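Local coordinates for protein telomere length regulator taz1 (Schizosaccharomyces pombe, PDB 4ZMI) that binds double-stranded telomeric DNA and regulates telomere length and function, this chain being its all-helical domain, at residues N17-A22 against K99-F104; N13-I18 against E92-P97; K56-F61 against G106-L111. One frame throughout, in Å; residues are numbered along the deposited sequence.

Contact 1: N17-A22 against K99-F104; sequences NIANMA and KSIQFF
I101 sets its CG1 anti to its own carbonyl carbon (chi1 -60°), next to A19 of helix 5-35. F104 turns CG anti to its backbone N (chi1 170°), which sends the ring on from CB past A22 of the same helix, where CD1 of F104 comes to 4.2 Å from A22 O. The ethyl branch of I101 comes up alongside the backbone of A19, with CG1 of I101 4.1 Å from CA of A19 and little further from its methyl. The methyl of A19 also meets S100, the two CB atoms of A19 and S100 resting 4.3 Å apart. One turn on, A22 aims its methyl at the partner helix. That CB of A22 reaches CB of F104 at 4.1 Å and looks down on the backbone as well, lying 4.5 Å from CA of I101.

All five touching residues are buried, and the cross-contacts are van der Waals packing, carbon against carbon for the most part. Having only methyls at 19 and 22 lets the helices come close: their short axes pass at 8.5 Å, running in broadly the same direction with a crossing angle of 42°, and the CA atoms of A19 and I101 are 5.4 Å apart. The one polar side chain in the group, S100, turns its OG to E23, the residue after A22, in a weak hydrogen bond.

Helix 52-68 closes off the pair: L65 packs on I101, L58 touches F104, and F61 meets the F104 ring edge-to-face. From the same segment of helix 95-107, F103 reaches L225 and L226 of helix 214-229, so this helix is sandwiched into the bundle rather than lying on its surface.

Contact 2: N13-I18 against E92-P97; sequences NDCQNI and EDLEKP
The first turn of helix 95-107, with L94 at its N-cap position, docks on helix 5-35 through C15 and Q16. The sulfur is the hub. C15 holds SG anti to its backbone N (chi1 -160°), which carries it across to the partner, 3.6 Å from CG of P97 and 3.7 Å from CD1 of L94. That same CD1 of L94 also lies 3.9 Å from CB of C15, so the leucine's methyl packs against both ends of the CB-SG bond while the CG corner of the proline ring presses on the sulfur.

P97 suits this place in the fold: in the opening turn of a helix the backbone N needs no partner in a preceding turn, so a proline fits without costing a bond, and its CB and CG supply an apolar surface for the neighbour. Helix 5-35 is itself kinked here, the N atoms of Q16 and N17 lacking their bonds to the turn before. An alanine in place of L94 would probably strip C15 SG of its CD1 contact, open a gap beside CB of C15 and take away the leucine's packing on V12.

Toward solvent, the bend of Q16 at chi2 (86°) brings its CD up to P97, the two side chains crossing at a slant. NE2 of Q16 sits 3.9 Å from CB of P97, and OE1 of Q16 is equally close to CG of that ring.

Contact 3: K56-F61 against G106-L111; sequences KDLYEF and GLIDLL
L58 packs between I108 and L111 where helix 52-68 meets residues 106-111, which carry the chain on from helix 95-107 in the helical domain of Taz1. The buried part is wholly aliphatic. L58 splits its two methyls between the two partners: CD2 of L58 lies 4.1 Å from CG2 of I108, the side chains sliding past each other in opposite directions, and CD1 of L58 stands at the same 4.1 Å from CD1 of L111, here crossing at about a right angle. I108 carries CG1 between its backbone N and carbonyl carbon (chi1 70°), which puts CG2 anti to the carbonyl carbon and on the side of L58. Around this group L50 of helix 43-50 touches both leucines, and F46 covers L111 further.

The backbones stay well apart, with the CA atoms of L58 and I108 7.4 Å from each other, so side chains span the whole interface. On the 106-111 side the N-H groups of D109, L110 and L111 each bond to the carbonyl three residues back.

The rim, by contrast, is exposed and belongs to Y59, which makes few contacts and whose side chain crosses that of L111 obliquely. CE1 of Y59 is 4.1 Å from CD1 of L111. Its hydroxyl reaches the base of the same leucine in its one close approach: OH of Y59 touches CB of L111 at 3.6 Å but stops 4.0 Å from L111 O, too far for a hydrogen bond.

Along the chain the first partners come in the order 13-18, 17-22, 56-61 and the second in the order 92-97, 99-104, 106-111, so the three contacts follow helix 95-107 from its start through 106-111. Contacts 1 and 2 share N17 and I18, lie with centres about 8 Å apart and both use helix 5-35; A19 against P97 joins them. Contact 3, centred about 12 Å from contact 1 and 20 Å from contact 2, changes to helix 52-68. F61 bridges that change, its ring touching I18 and M21. Helix 95-107 is thus fastened to two earlier helices, tying distant parts of the sequence into one compact domain.

Contact 1: N17-A22 against K99-F104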
loop_
_atom_site.group_PDB
_atom_site.type_symbol
_atom_site.label_atom_id
_atom_site.label_comp_id
_atom_site.label_asym_id
_atom_site.label_seq_id
_atom_site.Cartn_x
_atom_site.Cartn_y
_atom_site.Cartn_z
ATOM N N ASN A 17 -9.662 -10.337 -15.151
ATOM C CA ASN A 17 -9.533 -11.708 -14.660
ATOM C C ASN A 17 -8.683 -11.860 -13.401
ATOM O O ASN A 17 -9.085 -12.530 -12.454
ATOM C CB ASN A 17 -9.009 -12.646 -15.747
ATOM C CG ASN A 17 -8.829 -14.069 -15.241
ATOM O OD1 ASN A 17 -7.702 -14.539 -15.057
ATOM N ND2 ASN A 17 -9.945 -14.754 -14.989
ATOM N N ILE A 18 -7.498 -11.261 -13.402
ATOM C CA ILE A 18 -6.636 -11.307 -12.233
ATOM C C ILE A 18 -7.320 -10.584 -11.086
ATOM O O ILE A 18 -7.265 -11.027 -9.934
ATOM C CB ILE A 18 -5.278 -10.654 -12.511
ATOM C CG1 ILE A 18 -4.496 -11.453 -13.569
ATOM C CG2 ILE A 18 -4.491 -10.464 -11.204
ATOM C CD1 ILE A 18 -4.313 -12.922 -13.213
ATOM N N ALA A 19 -7.978 -9.476 -11.413
ATOM C CA ALA A 19 -8.768 -8.750 -10.429
ATOM C C ALA A 19 -9.797 -9.658 -9.755
ATOM O O ALA A 19 -9.994 -9.580 -8.538
ATOM C CB ALA A 19 -9.446 -7.547 -11.061
ATOM N N ASN A 20 -10.443 -10.523 -10.535
ATOM C CA ASN A 20 -11.441 -11.442 -9.983
ATOM C C ASN A 20 -10.866 -12.445 -8.987
ATOM O O ASN A 20 -11.384 -12.586 -7.878
ATOM C CB ASN A 20 -12.193 -12.188 -11.090
ATOM C CG ASN A 20 -13.314 -11.370 -11.681
ATOM O OD1 ASN A 20 -13.708 -10.345 -11.120
ATOM N ND2 ASN A 20 -13.842 -11.818 -12.820
ATOM N N MET A 21 -9.803 -13.142 -9.382
ATOM C CA MET A 21 -9.128 -14.062 -8.470
ATOM C C MET A 21 -8.627 -13.293 -7.246
ATOM O O MET A 21 -8.549 -13.835 -6.144
ATOM C CB MET A 21 -7.960 -14.764 -9.167
ATOM C CG MET A 21 -8.304 -15.377 -10.514
ATOM S SD MET A 21 -6.829 -15.581 -11.537
ATOM C CE MET A 21 -5.850 -16.691 -10.525
ATOM N N ALA A 22 -8.298 -12.022 -7.450
ATOM C CA ALA A 22 -7.827 -11.173 -6.369
ATOM C C ALA A 22 -8.927 -10.936 -5.344
ATOM O O ALA A 22 -8.694 -11.066 -4.145
ATOM C CB ALA A 22 -7.310 -9.850 -6.913
ATOM N N LYS A 99 -7.984 -1.075 -8.573
ATOM C CA LYS A 99 -8.205 -0.905 -7.132
ATOM C C LYS A 99 -8.305 -2.248 -6.435
ATOM O O LYS A 99 -7.821 -2.402 -5.319
ATOM C CB LYS A 99 -9.477 -0.125 -6.868
ATOM C CG LYS A 99 -9.513 1.229 -7.521
ATOM C CD LYS A 99 -8.965 2.307 -6.614
ATOM C CE LYS A 99 -9.153 3.660 -7.277
ATOM N NZ LYS A 99 -8.668 4.772 -6.431
ATOM N N SER A 100 -8.921 -3.223 -7.098
ATOM C CA SER A 100 -9.036 -4.556 -6.527
ATOM C C SER A 100 -7.670 -5.214 -6.368
ATOM O O SER A 100 -7.364 -5.750 -5.307
ATOM C CB SER A 100 -9.955 -5.446 -7.368
ATOM O OG SER A 100 -11.295 -4.977 -7.334
ATOM N N ILE A 101 -6.854 -5.176 -7.415
ATOM C CA ILE A 101 -5.519 -5.779 -7.362
ATOM C C ILE A 101 -4.681 -5.145 -6.236
ATOM O O ILE A 101 -4.003 -5.835 -5.464
ATOM C CB ILE A 101 -4.779 -5.608 -8.714
ATOM C CG1 ILE A 101 -5.562 -6.280 -9.840
ATOM C CG2 ILE A 101 -3.379 -6.186 -8.642
ATOM C CD1 ILE A 101 -5.537 -5.498 -11.130
ATOM N N GLN A 102 -4.739 -3.828 -6.137
ATOM C CA GLN A 102 -3.980 -3.126 -5.113
ATOM C C GLN A 102 -4.443 -3.532 -3.693
ATOM O O GLN A 102 -3.620 -3.726 -2.794
ATOM C CB GLN A 102 -4.104 -1.624 -5.342
ATOM C CG GLN A 102 -3.401 -0.757 -4.332
ATOM C CD GLN A 102 -3.793 0.695 -4.469
ATOM O OE1 GLN A 102 -4.927 1.065 -4.177
ATOM N NE2 GLN A 102 -2.863 1.525 -4.936
ATOM N N PHE A 103 -5.758 -3.675 -3.520
ATOM C CA PHE A 103 -6.366 -4.135 -2.261
ATOM C C PHE A 103 -5.700 -5.424 -1.822
ATOM O O PHE A 103 -5.198 -5.535 -0.697
ATOM C CB PHE A 103 -7.859 -4.402 -2.469
ATOM C CG PHE A 103 -8.692 -4.263 -1.231
ATOM C CD1 PHE A 103 -9.669 -3.283 -1.154
ATOM C CD2 PHE A 103 -8.513 -5.115 -0.153
ATOM C CE1 PHE A 103 -10.442 -3.144 -0.017
ATOM C CE2 PHE A 103 -9.282 -4.980 0.988
ATOM C CZ PHE A 103 -10.249 -3.990 1.056
ATOM N N PHE A 104 -5.685 -6.394 -2.732
ATOM C CA PHE A 104 -5.046 -7.677 -2.468
ATOM C C PHE A 104 -3.603 -7.493 -2.038
ATOM O O PHE A 104 -3.161 -8.108 -1.076
ATOM C CB PHE A 104 -5.105 -8.605 -3.686
ATOM C CG PHE A 104 -4.265 -9.842 -3.533
ATOM C CD1 PHE A 104 -4.737 -10.927 -2.822
ATOM C CD2 PHE A 104 -2.993 -9.900 -4.060
ATOM C CE1 PHE A 104 -3.965 -12.056 -2.663
ATOM C CE2 PHE A 104 -2.214 -11.021 -3.895
ATOM C CZ PHE A 104 -2.699 -12.100 -3.206
#

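Contact 2: N13-I18 against E92-P97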
loop_
_atom_site.group_PDB
_atom_site.type_symbol
_atom_site.label_atom_id
_atom_site.label_comp_id
_atom_site.label_asym_id
_atom_site.label_seq_id
_atom_site.Cartn_x
_atom_site.Cartn_y
_atom_site.Cartn_z
ATOM N N ASN A 13 -4.597 -6.618 -20.635
ATOM C CA ASN A 13 -5.271 -7.810 -21.163
ATOM C C ASN A 13 -5.883 -8.716 -20.084
ATOM O O ASN A 13 -7.028 -9.139 -20.201
ATOM C CB ASN A 13 -4.323 -8.626 -22.059
ATOM C CG ASN A 13 -4.112 -7.995 -23.435
ATOM O OD1 ASN A 13 -4.717 -6.973 -23.764
ATOM N ND2 ASN A 13 -3.245 -8.604 -24.242
ATOM N N ASP A 14 -5.128 -9.006 -19.030
ATOM C CA ASP A 14 -5.577 -9.949 -18.007
ATOM C C ASP A 14 -6.186 -9.260 -16.811
ATOM O O ASP A 14 -6.350 -9.862 -15.745
ATOM C CB ASP A 14 -4.403 -10.777 -17.532
ATOM C CG ASP A 14 -3.575 -11.284 -18.672
ATOM O OD1 ASP A 14 -4.151 -11.489 -19.759
ATOM O OD2 ASP A 14 -2.355 -11.465 -18.483
ATOM N N CYS A 15 -6.529 -7.997 -16.997
ATOM C CA CYS A 15 -6.872 -7.129 -15.882
ATOM C C CYS A 15 -8.072 -7.632 -15.104
ATOM O O CYS A 15 -7.964 -7.983 -13.923
ATOM C CB CYS A 15 -7.140 -5.720 -16.397
ATOM S SG CYS A 15 -7.008 -4.466 -15.144
ATOM N N GLN A 16 -9.219 -7.676 -15.768
ATOM C CA GLN A 16 -10.446 -8.029 -15.072
ATOM C C GLN A 16 -10.354 -9.429 -14.468
ATOM O O GLN A 16 -10.874 -9.669 -13.381
ATOM C CB GLN A 16 -11.661 -7.900 -15.989
ATOM C CG GLN A 16 -12.912 -7.396 -15.276
ATOM C CD GLN A 16 -12.991 -5.880 -15.220
ATOM O OE1 GLN A 16 -12.539 -5.191 -16.138
ATOM N NE2 GLN A 16 -13.569 -5.352 -14.141
ATOM N N ASN A 17 -9.662 -10.337 -15.151
ATOM C CA ASN A 17 -9.533 -11.708 -14.660
ATOM C C ASN A 17 -8.683 -11.860 -13.401
ATOM O O ASN A 17 -9.085 -12.530 -12.454
ATOM C CB ASN A 17 -9.009 -12.646 -15.747
ATOM C CG ASN A 17 -8.829 -14.069 -15.241
ATOM O OD1 ASN A 17 -7.702 -14.539 -15.057
ATOM N ND2 ASN A 17 -9.945 -14.754 -14.989
ATOM N N ILE A 18 -7.498 -11.261 -13.402
ATOM C CA ILE A 18 -6.636 -11.307 -12.233
ATOM C C ILE A 18 -7.320 -10.584 -11.086
ATOM O O ILE A 18 -7.265 -11.027 -9.934
ATOM C CB ILE A 18 -5.278 -10.654 -12.511
ATOM C CG1 ILE A 18 -4.496 -11.453 -13.569
ATOM C CG2 ILE A 18 -4.491 -10.464 -11.204
ATOM C CD1 ILE A 18 -4.313 -12.922 -13.213
ATOM N N GLU A 92 -6.583 4.129 -18.031
ATOM C CA GLU A 92 -7.695 5.052 -17.782
ATOM C C GLU A 92 -9.093 4.402 -17.660
ATOM O O GLU A 92 -9.932 4.869 -16.898
ATOM C CB GLU A 92 -7.676 6.131 -18.876
ATOM C CG GLU A 92 -8.885 7.036 -18.974
ATOM C CD GLU A 92 -8.837 7.890 -20.230
ATOM O OE1 GLU A 92 -9.701 7.709 -21.119
ATOM O OE2 GLU A 92 -7.925 8.738 -20.328
ATOM N N ASP A 93 -9.332 3.318 -18.394
ATOM C CA ASP A 93 -10.625 2.627 -18.350
ATOM C C ASP A 93 -10.707 1.659 -17.182
ATOM O O ASP A 93 -11.784 1.407 -16.641
ATOM C CB ASP A 93 -10.871 1.835 -19.645
ATOM C CG ASP A 93 -11.582 2.648 -20.723
ATOM O OD1 ASP A 93 -12.744 3.050 -20.498
ATOM O OD2 ASP A 93 -10.993 2.851 -21.810
ATOM N N LEU A 94 -9.558 1.116 -16.801
ATOM C CA LEU A 94 -9.506 -0.031 -15.903
ATOM C C LEU A 94 -9.331 0.311 -14.426
ATOM O O LEU A 94 -8.779 -0.490 -13.675
ATOM C CB LEU A 94 -8.362 -0.948 -16.330
ATOM C CG LEU A 94 -8.509 -1.559 -17.714
ATOM C CD1 LEU A 94 -7.231 -2.263 -18.141
ATOM C CD2 LEU A 94 -9.673 -2.517 -17.682
ATOM N N GLU A 95 -9.787 1.482 -13.996
ATOM C CA GLU A 95 -9.522 1.891 -12.616
ATOM C C GLU A 95 -10.131 0.939 -11.594
ATOM O O GLU A 95 -9.471 0.547 -10.639
ATOM C CB GLU A 95 -9.977 3.323 -12.354
ATOM C CG GLU A 95 -9.443 3.875 -11.056
ATOM C CD GLU A 95 -10.048 5.209 -10.688
ATOM O OE1 GLU A 95 -9.641 6.236 -11.263
ATOM O OE2 GLU A 95 -10.934 5.230 -9.814
ATOM N N LYS A 96 -11.382 0.551 -11.819
ATOM C CA LYS A 96 -12.092 -0.366 -10.924
ATOM C C LYS A 96 -11.311 -1.656 -10.627
ATOM O O LYS A 96 -11.078 -1.974 -9.469
ATOM C CB LYS A 96 -13.519 -0.687 -11.427
ATOM C CG LYS A 96 -14.185 0.387 -12.314
ATOM C CD LYS A 96 -13.763 0.280 -13.800
ATOM C CE LYS A 96 -14.593 1.189 -14.708
ATOM N NZ LYS A 96 -15.887 0.574 -15.135
ATOM N N PRO A 97 -10.895 -2.410 -11.658
ATOM C CA PRO A 97 -10.163 -3.629 -11.290
ATOM C C PRO A 97 -8.755 -3.358 -10.767
ATOM O O PRO A 97 -8.214 -4.215 -10.079
ATOM C CB PRO A 97 -10.085 -4.397 -12.613
ATOM C CG PRO A 97 -10.107 -3.345 -13.635
ATOM C CD PRO A 97 -11.088 -2.329 -13.114
#

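Contact 3: K56-F61 against G106-L111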
loop_
_atom_site.group_PDB
_atom_site.type_symbol
_atom_site.label_atom_id
_atom_site.label_comp_id
_atom_site.label_asym_id
_atom_site.label_seq_id
_atom_site.Cartn_x
_atom_site.Cartn_y
_atom_site.Cartn_z
ATOM N N LYS A 56 0.513 -20.112 1.225
ATOM C CA LYS A 56 1.394 -20.439 0.117
ATOM C C LYS A 56 0.730 -20.022 -1.170
ATOM O O LYS A 56 1.361 -19.437 -2.050
ATOM C CB LYS A 56 1.702 -21.930 0.069
ATOM C CG LYS A 56 2.792 -22.284 -0.939
ATOM C CD LYS A 56 3.336 -23.683 -0.704
ATOM C CE LYS A 56 4.743 -23.837 -1.273
ATOM N NZ LYS A 56 4.775 -23.638 -2.748
ATOM N N ASP A 57 -0.559 -20.313 -1.268
ATOM C CA ASP A 57 -1.320 -19.892 -2.426
ATOM C C ASP A 57 -1.372 -18.369 -2.528
ATOM O O ASP A 57 -1.249 -17.809 -3.611
ATOM C CB ASP A 57 -2.725 -20.478 -2.396
ATOM C CG ASP A 57 -3.575 -19.984 -3.538
ATOM O OD1 ASP A 57 -4.552 -19.252 -3.278
ATOM O OD2 ASP A 57 -3.247 -20.310 -4.699
ATOM N N LEU A 58 -1.552 -17.699 -1.399
ATOM C CA LEU A 58 -1.565 -16.242 -1.384
ATOM C C LEU A 58 -0.280 -15.666 -1.989
ATOM O O LEU A 58 -0.341 -14.819 -2.879
ATOM C CB LEU A 58 -1.797 -15.703 0.034
ATOM C CG LEU A 58 -3.242 -15.711 0.546
ATOM C CD1 LEU A 58 -3.291 -15.304 2.007
ATOM C CD2 LEU A 58 -4.130 -14.792 -0.290
ATOM N N TYR A 59 0.874 -16.146 -1.525
ATOM C CA TYR A 59 2.157 -15.668 -2.037
ATOM C C TYR A 59 2.421 -16.065 -3.495
ATOM O O TYR A 59 3.055 -15.299 -4.230
ATOM C CB TYR A 59 3.319 -16.090 -1.125
ATOM C CG TYR A 59 3.416 -15.290 0.165
ATOM C CD1 TYR A 59 2.441 -15.403 1.152
ATOM C CD2 TYR A 59 4.485 -14.423 0.403
ATOM C CE1 TYR A 59 2.518 -14.674 2.338
ATOM C CE2 TYR A 59 4.570 -13.687 1.594
ATOM C CZ TYR A 59 3.578 -13.821 2.555
ATOM O OH TYR A 59 3.634 -13.111 3.741
ATOM N N GLU A 60 1.940 -17.235 -3.929
ATOM C CA GLU A 60 2.143 -17.631 -5.329
ATOM C C GLU A 60 1.352 -16.736 -6.284
ATOM O O GLU A 60 1.865 -16.326 -7.326
ATOM C CB GLU A 60 1.831 -19.119 -5.587
ATOM C CG GLU A 60 0.344 -19.449 -5.691
ATOM C CD GLU A 60 0.079 -20.848 -6.194
ATOM O OE1 GLU A 60 0.720 -21.239 -7.192
ATOM O OE2 GLU A 60 -0.770 -21.549 -5.599
ATOM N N PHE A 61 0.110 -16.422 -5.930
ATOM C CA PHE A 61 -0.674 -15.527 -6.761
ATOM C C PHE A 61 -0.020 -14.142 -6.831
ATOM O O PHE A 61 0.036 -13.530 -7.901
ATOM C CB PHE A 61 -2.089 -15.419 -6.228
ATOM C CG PHE A 61 -2.955 -14.473 -7.003
ATOM C CD1 PHE A 61 -3.423 -14.817 -8.255
ATOM C CD2 PHE A 61 -3.317 -13.249 -6.472
ATOM C CE1 PHE A 61 -4.227 -13.953 -8.967
ATOM C CE2 PHE A 61 -4.124 -12.380 -7.177
ATOM C CZ PHE A 61 -4.579 -12.731 -8.425
ATOM N N GLY A 106 -2.248 -4.903 -0.746
ATOM C CA GLY A 106 -2.285 -4.327 0.585
ATOM C C GLY A 106 -2.563 -5.354 1.686
ATOM O O GLY A 106 -1.757 -5.492 2.603
ATOM N N LEU A 107 -3.684 -6.078 1.570
ATOM C CA LEU A 107 -4.162 -7.031 2.590
ATOM C C LEU A 107 -3.119 -8.063 3.000
ATOM O O LEU A 107 -2.888 -8.263 4.177
ATOM C CB LEU A 107 -5.372 -7.794 2.068
ATOM C CG LEU A 107 -6.755 -7.783 2.714
ATOM C CD1 LEU A 107 -7.474 -9.097 2.328
ATOM C CD2 LEU A 107 -6.718 -7.576 4.216
ATOM N N ILE A 108 -2.495 -8.725 2.032
ATOM C CA ILE A 108 -1.547 -9.799 2.343
ATOM C C ILE A 108 -0.244 -9.280 2.937
ATOM O O ILE A 108 0.552 -10.059 3.472
ATOM C CB ILE A 108 -1.173 -10.645 1.097
ATOM C CG1 ILE A 108 -0.308 -9.850 0.120
ATOM C CG2 ILE A 108 -2.401 -11.162 0.379
ATOM C CD1 ILE A 108 0.105 -10.655 -1.077
ATOM N N ASP A 109 -0.005 -7.977 2.788
ATOM C CA ASP A 109 1.180 -7.334 3.344
ATOM C C ASP A 109 1.023 -7.244 4.863
ATOM O O ASP A 109 1.999 -7.026 5.579
ATOM C CB ASP A 109 1.389 -5.939 2.721
ATOM C CG ASP A 109 2.760 -5.342 3.032
ATOM O OD1 ASP A 109 3.741 -6.101 3.136
ATOM O OD2 ASP A 109 2.858 -4.101 3.165
ATOM N N LEU A 110 -0.200 -7.449 5.345
ATOM C CA LEU A 110 -0.465 -7.552 6.783
ATOM C C LEU A 110 0.171 -8.795 7.365
ATOM O O LEU A 110 0.236 -8.952 8.584
ATOM C CB LEU A 110 -1.963 -7.618 7.042
ATOM C CG LEU A 110 -2.705 -6.340 6.688
ATOM C CD1 LEU A 110 -4.197 -6.605 6.630
ATOM C CD2 LEU A 110 -2.348 -5.230 7.685
ATOM N N LEU A 111 0.616 -9.689 6.486
ATOM C CA LEU A 111 1.234 -10.943 6.902
ATOM C C LEU A 111 2.740 -10.803 7.130
ATOM O O LEU A 111 3.403 -11.750 7.540
ATOM C CB LEU A 111 0.948 -12.045 5.873
ATOM C CG LEU A 111 -0.529 -12.393 5.656
ATOM C CD1 LEU A 111 -0.713 -13.472 4.604
ATOM C CD2 LEU A 111 -1.173 -12.818 6.980
#